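Local coordinates for DNA endonuclease I-CeuI (Chlamydomonas eugametos, PDB 2EX5) that cuts DNA as a LAGLIDADG homing endonuclease, a homodimer that recognises a long degenerate site and makes the staggered break that starts intron homing, at a contact of chain A with DNA. Numbering follows the deposited sequence.

A contact of chain A with DNA. Residues 62, 88-90, 118. With nucleotides of chain B; nucleotides of chain C.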
ATOM      1  N   GLU A  62      -0.810  -0.016  -3.789  1.00 31.06           N
ATOM      2  CA  GLU A  62       0.529   0.431  -4.150  1.00 29.22           C
ATOM      3  C   GLU A  62       0.633   0.925  -5.622  1.00 27.49           C
ATOM      4  O   GLU A  62       1.696   1.361  -6.071  1.00 28.76           O
ATOM      5  CB  GLU A  62       1.515  -0.739  -3.970  1.00 30.83           C
ATOM      6  CG  GLU A  62       1.556  -1.450  -2.609  1.00 33.35           C
ATOM      7  CD  GLU A  62       2.406  -0.743  -1.623  1.00 35.69           C
ATOM      8  OE1 GLU A  62       2.248   0.470  -1.547  1.00 37.87           O
ATOM      9  OE2 GLU A  62       3.269  -1.352  -0.940  1.00 40.38           O
ATOM     10  N   THR A  88       5.022   0.604  -7.235  1.00 23.03           N
ATOM     11  CA  THR A  88       6.224   0.973  -6.570  1.00 23.98           C
ATOM     12  C   THR A  88       6.341   0.100  -5.357  1.00 25.43           C
ATOM     13  O   THR A  88       5.371  -0.271  -4.715  1.00 23.43           O
ATOM     14  CB  THR A  88       6.132   2.453  -6.171  1.00 25.60           C
ATOM     15  OG1 THR A  88       5.762   3.144  -7.364  1.00 26.26           O
ATOM     16  CG2 THR A  88       7.433   2.994  -5.576  1.00 26.50           C
ATOM     17  N   ARG A  89       7.565  -0.355  -5.129  1.00 24.67           N
ATOM     18  CA  ARG A  89       7.817  -1.188  -3.951  1.00 26.63           C
ATOM     19  C   ARG A  89       9.309  -1.198  -3.711  1.00 26.21           C
ATOM     20  O   ARG A  89      10.066  -1.307  -4.626  1.00 25.28           O
ATOM     21  CB  ARG A  89       7.326  -2.600  -4.250  1.00 26.47           C
ATOM     22  CG  ARG A  89       7.161  -3.588  -3.121  1.00 31.07           C
ATOM     23  CD  ARG A  89       6.250  -3.246  -1.879  1.00 35.39           C
ATOM     24  NE  ARG A  89       6.479  -4.296  -0.897  1.00 40.39           N
ATOM     25  CZ  ARG A  89       7.354  -4.262   0.133  1.00 43.10           C
ATOM     26  NH1 ARG A  89       7.999  -3.164   0.449  1.00 42.70           N
ATOM     27  NH2 ARG A  89       7.510  -5.342   0.931  1.00 44.00           N
ATOM     28  N   HIS A  90       9.715  -1.097  -2.468  1.00 28.10           N
ATOM     29  CA  HIS A  90      11.079  -1.383  -2.091  1.00 28.38           C
ATOM     30  C   HIS A  90      11.506  -2.747  -2.628  1.00 27.43           C
ATOM     31  O   HIS A  90      10.718  -3.731  -2.623  1.00 26.06           O
ATOM     32  CB  HIS A  90      11.149  -1.361  -0.580  1.00 28.34           C
ATOM     33  CG  HIS A  90      12.511  -1.628  -0.031  1.00 29.53           C
ATOM     34  ND1 HIS A  90      13.299  -0.642   0.530  1.00 32.24           N
ATOM     35  CD2 HIS A  90      13.254  -2.758  -0.005  1.00 29.57           C
ATOM     36  CE1 HIS A  90      14.432  -1.168   0.955  1.00 29.53           C
ATOM     37  NE2 HIS A  90      14.431  -2.446   0.626  1.00 30.82           N
ATOM     38  N   THR A 118      14.197   1.544  -3.886  1.00 29.97           N
ATOM     39  CA  THR A 118      12.914   1.276  -4.505  1.00 30.05           C
ATOM     40  C   THR A 118      12.809   0.962  -5.983  1.00 29.05           C
ATOM     41  O   THR A 118      13.460   1.537  -6.823  1.00 30.92           O
ATOM     42  CB  THR A 118      11.745   2.211  -4.104  1.00 32.84           C
ATOM     43  OG1 THR A 118      11.412   3.033  -5.182  1.00 40.43           O
ATOM     44  CG2 THR A 118      11.965   2.989  -2.890  1.00 30.66           C
TER
ATOM     45  P    DG B  16       2.634   2.455   2.812  1.00 39.31           P
ATOM     46  OP1  DG B  16       3.812   3.288   3.132  1.00 42.27           O
ATOM     47  OP2  DG B  16       2.704   1.448   1.603  1.00 37.61           O
ATOM     48  O5'  DG B  16       1.937   1.802   4.129  1.00 40.03           O
ATOM     49  C5'  DG B  16       2.537   0.939   5.210  1.00 41.61           C
ATOM     50  C4'  DG B  16       3.755   1.552   5.976  1.00 42.22           C
ATOM     51  O4'  DG B  16       3.605   2.955   6.288  1.00 42.18           O
ATOM     52  C3'  DG B  16       4.241   0.906   7.302  1.00 41.71           C
ATOM     53  O3'  DG B  16       5.617   0.669   7.087  1.00 40.61           O
ATOM     54  C2'  DG B  16       4.001   1.954   8.427  1.00 39.57           C
ATOM     55  C1'  DG B  16       4.109   3.223   7.613  1.00 40.52           C
ATOM     56  N9   DG B  16       3.350   4.251   8.283  1.00 39.51           N
ATOM     57  C8   DG B  16       1.987   4.326   8.380  1.00 38.74           C
ATOM     58  N7   DG B  16       1.578   5.349   9.061  1.00 40.48           N
ATOM     59  C5   DG B  16       2.747   5.990   9.435  1.00 40.57           C
ATOM     60  C6   DG B  16       2.951   7.148  10.210  1.00 41.82           C
ATOM     61  O6   DG B  16       2.100   7.909  10.747  1.00 42.16           O
ATOM     62  N1   DG B  16       4.306   7.410  10.371  1.00 40.71           N
ATOM     63  C2   DG B  16       5.338   6.698   9.918  1.00 38.14           C
ATOM     64  N2   DG B  16       6.567   7.156  10.247  1.00 39.99           N
ATOM     65  N3   DG B  16       5.167   5.616   9.172  1.00 40.32           N
ATOM     66  C4   DG B  16       3.850   5.311   8.986  1.00 39.97           C
TER
ATOM     67  P    DA C  14      12.926   4.393   2.320  1.00 55.68           P
ATOM     68  OP1  DA C  14      13.730   3.864   3.458  1.00 54.57           O
ATOM     69  OP2  DA C  14      13.636   4.725   1.021  1.00 55.15           O
ATOM     70  O5'  DA C  14      11.823   3.254   1.994  1.00 54.53           O
ATOM     71  C5'  DA C  14      10.874   2.716   2.893  1.00 50.50           C
ATOM     72  C4'  DA C  14       9.483   2.836   2.246  1.00 48.29           C
ATOM     73  O4'  DA C  14       8.984   4.205   2.094  1.00 44.33           O
ATOM     74  C3'  DA C  14       9.323   2.277   0.814  1.00 48.22           C
ATOM     75  O3'  DA C  14       7.975   1.741   0.886  1.00 48.68           O
ATOM     76  C2'  DA C  14       9.537   3.531  -0.120  1.00 45.61           C
ATOM     77  C1'  DA C  14       8.777   4.578   0.688  1.00 44.39           C
ATOM     78  N9   DA C  14       9.124   6.024   0.500  1.00 43.99           N
ATOM     79  C8   DA C  14      10.353   6.511   0.183  1.00 42.79           C
ATOM     80  N7   DA C  14      10.392   7.826   0.128  1.00 44.77           N
ATOM     81  C5   DA C  14       9.119   8.257   0.450  1.00 42.30           C
ATOM     82  C6   DA C  14       8.559   9.548   0.545  1.00 41.52           C
ATOM     83  N6   DA C  14       9.258  10.641   0.346  1.00 41.25           N
ATOM     84  N1   DA C  14       7.220   9.701   0.837  1.00 43.81           N
ATOM     85  C2   DA C  14       6.483   8.526   1.058  1.00 44.43           C
ATOM     86  N3   DA C  14       6.952   7.216   1.003  1.00 44.93           N
ATOM     87  C4   DA C  14       8.315   7.144   0.686  1.00 43.35           C
ATOM     88  P    DG C  15       7.211   0.674  -0.072  1.00 48.99           P
ATOM     89  OP1  DG C  15       5.887   0.382   0.620  1.00 48.92           O
ATOM     90  OP2  DG C  15       8.163  -0.431  -0.349  1.00 48.92           O
ATOM     91  O5'  DG C  15       6.624   1.188  -1.491  1.00 45.52           O
ATOM     92  C5'  DG C  15       6.225   2.436  -1.967  1.00 42.01           C
ATOM     93  C4'  DG C  15       5.103   3.142  -1.253  1.00 37.50           C
ATOM     94  O4'  DG C  15       5.879   4.325  -1.075  1.00 34.02           O
ATOM     95  C3'  DG C  15       3.877   3.475  -2.135  1.00 33.45           C
ATOM     96  O3'  DG C  15       2.899   3.815  -1.207  1.00 34.90           O
ATOM     97  C2'  DG C  15       4.424   4.551  -2.994  1.00 32.11           C
ATOM     98  C1'  DG C  15       5.309   5.241  -1.947  1.00 32.88           C
ATOM     99  N9   DG C  15       6.392   6.094  -2.382  1.00 31.29           N
ATOM    100  C8   DG C  15       7.651   5.705  -2.798  1.00 31.30           C
ATOM    101  N7   DG C  15       8.409   6.685  -3.134  1.00 30.48           N
ATOM    102  C5   DG C  15       7.594   7.819  -2.873  1.00 29.95           C
ATOM    103  C6   DG C  15       7.906   9.149  -3.019  1.00 29.33           C
ATOM    104  O6   DG C  15       8.994   9.521  -3.371  1.00 33.51           O
ATOM    105  N1   DG C  15       6.929  10.077  -2.693  1.00 27.66           N
ATOM    106  C2   DG C  15       5.710   9.668  -2.248  1.00 26.28           C
ATOM    107  N2   DG C  15       4.910  10.676  -1.932  1.00 27.64           N
ATOM    108  N3   DG C  15       5.343   8.375  -2.057  1.00 31.01           N
ATOM    109  C4   DG C  15       6.354   7.499  -2.406  1.00 30.14           C
ATOM    110  P    DG C  16       1.412   4.379  -1.575  1.00 38.08           P
ATOM    111  OP1  DG C  16       1.407   5.836  -1.474  1.00 37.50           O
ATOM    112  OP2  DG C  16       0.480   3.649  -0.681  1.00 36.25           O
ATOM    113  O5'  DG C  16       1.323   3.874  -3.115  1.00 30.62           O
ATOM    114  C5'  DG C  16       0.517   4.279  -4.189  1.00 28.15           C
ATOM    115  C4'  DG C  16       0.583   5.832  -4.398  1.00 26.59           C
ATOM    116  O4'  DG C  16       1.859   6.557  -4.351  1.00 25.34           O
ATOM    117  C3'  DG C  16       0.039   6.264  -5.691  1.00 25.32           C
ATOM    118  O3'  DG C  16      -1.017   7.255  -5.218  1.00 24.42           O
ATOM    119  C2'  DG C  16       1.274   6.751  -6.468  1.00 24.71           C
ATOM    120  C1'  DG C  16       2.086   7.456  -5.399  1.00 24.17           C
ATOM    121  N9   DG C  16       3.567   7.546  -5.709  1.00 27.60           N
ATOM    122  C8   DG C  16       4.411   6.511  -6.095  1.00 28.57           C
ATOM    123  N7   DG C  16       5.616   6.864  -6.386  1.00 27.63           N
ATOM    124  C5   DG C  16       5.617   8.237  -6.141  1.00 27.07           C
ATOM    125  C6   DG C  16       6.665   9.182  -6.207  1.00 27.25           C
ATOM    126  O6   DG C  16       7.832   8.895  -6.575  1.00 26.54           O
ATOM    127  N1   DG C  16       6.279  10.530  -5.916  1.00 25.26           N
ATOM    128  C2   DG C  16       4.954  10.834  -5.577  1.00 26.04           C
ATOM    129  N2   DG C  16       4.532  12.068  -5.239  1.00 22.27           N
ATOM    130  N3   DG C  16       4.048   9.918  -5.431  1.00 25.65           N
ATOM    131  C4   DG C  16       4.405   8.659  -5.741  1.00 25.17           C
TER
HETATM  132  O   HOH W   1       6.582   5.439  -8.650  1.00 30.09           O
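His90 and Arg89 close on one phosphate oxygen, OP2 of DG15 in chain C, at the active site of this LAGLIDADG endonuclease. The backbone N of His90 gives a nearly straight hydrogen bond (169° at H) of 2.7 Å to that OP2. Arg89, an engineered residue where the natural protein has glutamine, adds a salt bridge that is also a hydrogen bond (150° at H), from its guanidinium NH1, 2.9 Å from the same OP2. The oxygen lies at the edge of the guanidinium, in its plane, and the side chain gets there by bending at chi2 (56°). Two donors, one of them the engineered arginine, meet on OP2, which probably limits how far the phosphate can swing.

Glu62, the acidic residue at the C-terminal end of the LAGLIDADG helix 49-62, binds the magnesium cofactor, in whose place the crystal has calcium, and points its carboxylate between the two DNA strands. OE1 comes within 3.3 Å of OP2 of DG16 in chain B, while OE2 lies 3.5 Å from OP1 of DG15 in chain C. This close approach of acidic groups is consistent with metal between them. An alanine here would remove the carboxylate, and the metal would probably be held less firmly and the phosphates of the two DNA strands lose a partner in its coordination.

One residue before Arg89 on strand 79-90, Thr88 faces the major groove. Its hydroxyl OG1 sits 2.8 Å from a water that is in turn 2.8 Å from N7 of DG16 in chain C, a contact that would suit either purine. The methyl CG2, anti to the backbone N, packs 3.8 Å from the sugar C5' of DG15 in chain C. On strand 118-123, Thr118 lays its methyl CG2 against the deoxyribose C2' of DA14 in chain C at 3.7 Å.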